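Local coordinates for arginase (Medicago truncatula, PDB 6VSS), which hydrolyses L-arginine to urea and L-ornithine with two manganese ions per subunit, and also converts agmatine to putrescine, at the interface of chains A and B. Coordinates in Å, arbitrary orientation; residue numbers count along the deposited sequence, not the author numbering. Chains: chain A/B, Arginase.

The interface of chains A and B. Residues chain A 31, 35, 38-39, 120, 123, 126-127; chain B 42, 45-46, 49, 115-116.
Helix 25-57 of each subunit meets its two-fold mate here, and B:Arg46 is the polar centre of the patch. Its CG lies anti to the carbonyl carbon, and bends at chi2 and chi3 swing the guanidinium toward A:Asp126. That carboxylate, with CG anti to the backbone N (chi1 179°), is gripped end-on by NH1 and NH2 of B:Arg46, both to OD2. NH2 of B:Arg46 forms a salt bridge to OD2 of A:Asp126 at 2.6 Å, approaching from above the carboxylate plane. NH1 of B:Arg46 donates to the anti lone pair of the same OD2 of A:Asp126 at 2.8 Å; the two planes stand 70° apart. Rotation of the guanidinium is fixed from its own chain: NE of B:Arg46 donates almost straight (173° at H) to the carbonyl O of B:Val116, 2.7 Å away, in strand 113-118. A:Glu123 CA covers one guanidinium face. A water further links A:Asp126 OD1 to the backbone N of B:Asn115. Apolar contacts flank this grip. B:Phe42 points its CZ at CB of A:Glu123 (3.6 Å), while its CE1 touches A:Val35 CG1 and A:Pro120 CG. On the other flank, CB of A:Ala31 sits over the B:Phe49 face, 3.6 Å from the ring centroid. A:Val35 CG2 packs against CD of B:Arg46 at 3.7 Å. An alanine at B:Arg46 removes the guanidinium, and would probably weaken the hold on A:Asp126 across the interface. Repeated with chains exchanged, the patch joins neighbouring subunits of the arginase homohexamer.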
loop_
_atom_site.group_PDB
_atom_site.type_symbol
_atom_site.label_atom_id
_atom_site.label_comp_id
_atom_site.label_asym_id
_atom_site.label_seq_id
_atom_site.Cartn_x
_atom_site.Cartn_y
_atom_site.Cartn_z
ATOM N N ALA A 31 33.597 -28.264 2.518
ATOM C CA ALA A 31 32.435 -27.609 1.889
ATOM C C ALA A 31 32.799 -26.135 1.640
ATOM O O ALA A 31 32.704 -25.707 0.481
ATOM C CB ALA A 31 31.179 -27.780 2.705
ATOM N N VAL A 35 32.714 -24.871 -2.304
ATOM C CA VAL A 35 31.593 -24.027 -2.786
ATOM C C VAL A 35 32.141 -22.655 -3.200
ATOM O O VAL A 35 31.798 -22.170 -4.306
ATOM C CB VAL A 35 30.508 -23.933 -1.697
ATOM C CG1 VAL A 35 29.496 -22.847 -2.019
ATOM C CG2 VAL A 35 29.843 -25.299 -1.460
ATOM N N ALA A 38 33.806 -23.117 -6.546
ATOM C CA ALA A 38 32.842 -23.298 -7.649
ATOM C C ALA A 38 32.169 -21.934 -7.968
ATOM O O ALA A 38 32.041 -21.577 -9.135
ATOM C CB ALA A 38 31.899 -24.388 -7.264
ATOM N N ALA A 39 31.880 -21.118 -6.952
ATOM C CA ALA A 39 31.285 -19.767 -7.135
ATOM C C ALA A 39 32.237 -18.825 -7.884
ATOM O O ALA A 39 31.805 -18.161 -8.866
ATOM C CB ALA A 39 30.890 -19.181 -5.799
ATOM N N PRO A 120 27.143 -15.777 -5.017
ATOM C CA PRO A 120 26.115 -16.508 -4.283
ATOM C C PRO A 120 26.416 -16.544 -2.774
ATOM O O PRO A 120 26.836 -17.581 -2.180
ATOM C CB PRO A 120 26.165 -17.870 -5.009
ATOM C CG PRO A 120 27.638 -18.046 -5.292
ATOM C CD PRO A 120 28.096 -16.675 -5.723
ATOM N N GLU A 123 24.502 -19.182 -0.189
ATOM C CA GLU A 123 25.064 -20.546 -0.336
ATOM C C GLU A 123 26.452 -20.613 0.292
ATOM O O GLU A 123 26.763 -21.624 0.953
ATOM C CB GLU A 123 25.093 -20.938 -1.816
ATOM C CG GLU A 123 23.683 -21.153 -2.395
ATOM C CD GLU A 123 23.091 -19.959 -3.154
ATOM O OE1 GLU A 123 23.377 -18.801 -2.768
ATOM O OE2 GLU A 123 22.284 -20.194 -4.129
ATOM N N ASP A 126 25.908 -20.373 4.194
ATOM C CA ASP A 126 25.353 -21.677 4.616
ATOM C C ASP A 126 26.487 -22.737 4.784
ATOM O O ASP A 126 26.197 -23.840 5.241
ATOM C CB ASP A 126 24.261 -22.013 3.599
ATOM C CG ASP A 126 23.569 -23.327 3.837
ATOM O OD1 ASP A 126 22.793 -23.395 4.786
ATOM O OD2 ASP A 126 23.835 -24.278 3.071
ATOM N N CYS A 127 27.742 -22.479 4.396
ATOM C CA CYS A 127 28.858 -23.444 4.574
ATOM C C CYS A 127 29.611 -23.129 5.875
ATOM O O CYS A 127 30.575 -23.818 6.163
ATOM C CB CYS A 127 29.841 -23.373 3.415
ATOM S SG CYS A 127 29.094 -23.910 1.867
ATOM N N PHE B 42 28.743 -26.026 -9.443
ATOM C CA PHE B 42 28.286 -25.327 -8.208
ATOM C C PHE B 42 27.226 -26.197 -7.518
ATOM O O PHE B 42 27.380 -26.520 -6.330
ATOM C CB PHE B 42 27.717 -23.941 -8.495
ATOM C CG PHE B 42 27.275 -23.188 -7.273
ATOM C CD1 PHE B 42 28.197 -22.610 -6.423
ATOM C CD2 PHE B 42 25.941 -23.092 -6.946
ATOM C CE1 PHE B 42 27.778 -21.913 -5.302
ATOM C CE2 PHE B 42 25.515 -22.361 -5.845
ATOM C CZ PHE B 42 26.441 -21.808 -5.003
ATOM N N GLU B 45 28.534 -29.578 -5.917
ATOM C CA GLU B 45 29.290 -29.394 -4.658
ATOM C C GLU B 45 28.322 -29.096 -3.512
ATOM O O GLU B 45 28.556 -29.614 -2.397
ATOM C CB GLU B 45 30.334 -28.287 -4.760
ATOM C CG GLU B 45 31.489 -28.622 -5.710
ATOM C CD GLU B 45 32.189 -29.946 -5.499
ATOM O OE1 GLU B 45 32.347 -30.426 -4.318
ATOM O OE2 GLU B 45 32.531 -30.525 -6.525
ATOM N N ARG B 46 27.292 -28.276 -3.731
ATOM C CA ARG B 46 26.291 -28.038 -2.668
ATOM C C ARG B 46 25.603 -29.383 -2.344
ATOM O O ARG B 46 25.495 -29.717 -1.120
ATOM C CB ARG B 46 25.335 -26.914 -3.090
ATOM C CG ARG B 46 25.962 -25.525 -3.153
ATOM C CD ARG B 46 26.217 -24.990 -1.766
ATOM N NE ARG B 46 24.928 -24.841 -1.147
ATOM C CZ ARG B 46 24.710 -24.601 0.113
ATOM N NH1 ARG B 46 25.706 -24.521 0.963
ATOM N NH2 ARG B 46 23.465 -24.488 0.529
ATOM N N PHE B 49 27.992 -31.719 -0.423
ATOM C CA PHE B 49 28.082 -31.240 0.984
ATOM C C PHE B 49 26.836 -31.687 1.774
ATOM O O PHE B 49 26.972 -32.210 2.895
ATOM C CB PHE B 49 28.229 -29.718 0.996
ATOM C CG PHE B 49 27.917 -28.991 2.289
ATOM C CD1 PHE B 49 28.293 -29.504 3.507
ATOM C CD2 PHE B 49 27.354 -27.728 2.268
ATOM C CE1 PHE B 49 28.013 -28.806 4.682
ATOM C CE2 PHE B 49 27.081 -27.026 3.432
ATOM C CZ PHE B 49 27.401 -27.571 4.640
ATOM N N ASN B 115 18.982 -26.489 2.090
ATOM C CA ASN B 115 19.111 -25.718 0.843
ATOM C C ASN B 115 20.273 -26.291 0.035
ATOM O O ASN B 115 21.384 -26.378 0.602
ATOM C CB ASN B 115 19.343 -24.241 1.139
ATOM C CG ASN B 115 19.207 -23.440 -0.132
ATOM O OD1 ASN B 115 18.464 -23.803 -1.026
ATOM N ND2 ASN B 115 19.994 -22.405 -0.269
ATOM N N VAL B 116 20.067 -26.593 -1.237
ATOM C CA VAL B 116 21.182 -26.795 -2.203
ATOM C C VAL B 116 21.569 -25.465 -2.855
ATOM O O VAL B 116 22.683 -24.968 -2.586
ATOM C CB VAL B 116 20.820 -27.869 -3.225
ATOM C CG1 VAL B 116 21.995 -28.246 -4.096
ATOM C CG2 VAL B 116 20.271 -29.092 -2.533
HETATM O O HOH W 1 20.268 -25.380 4.403
#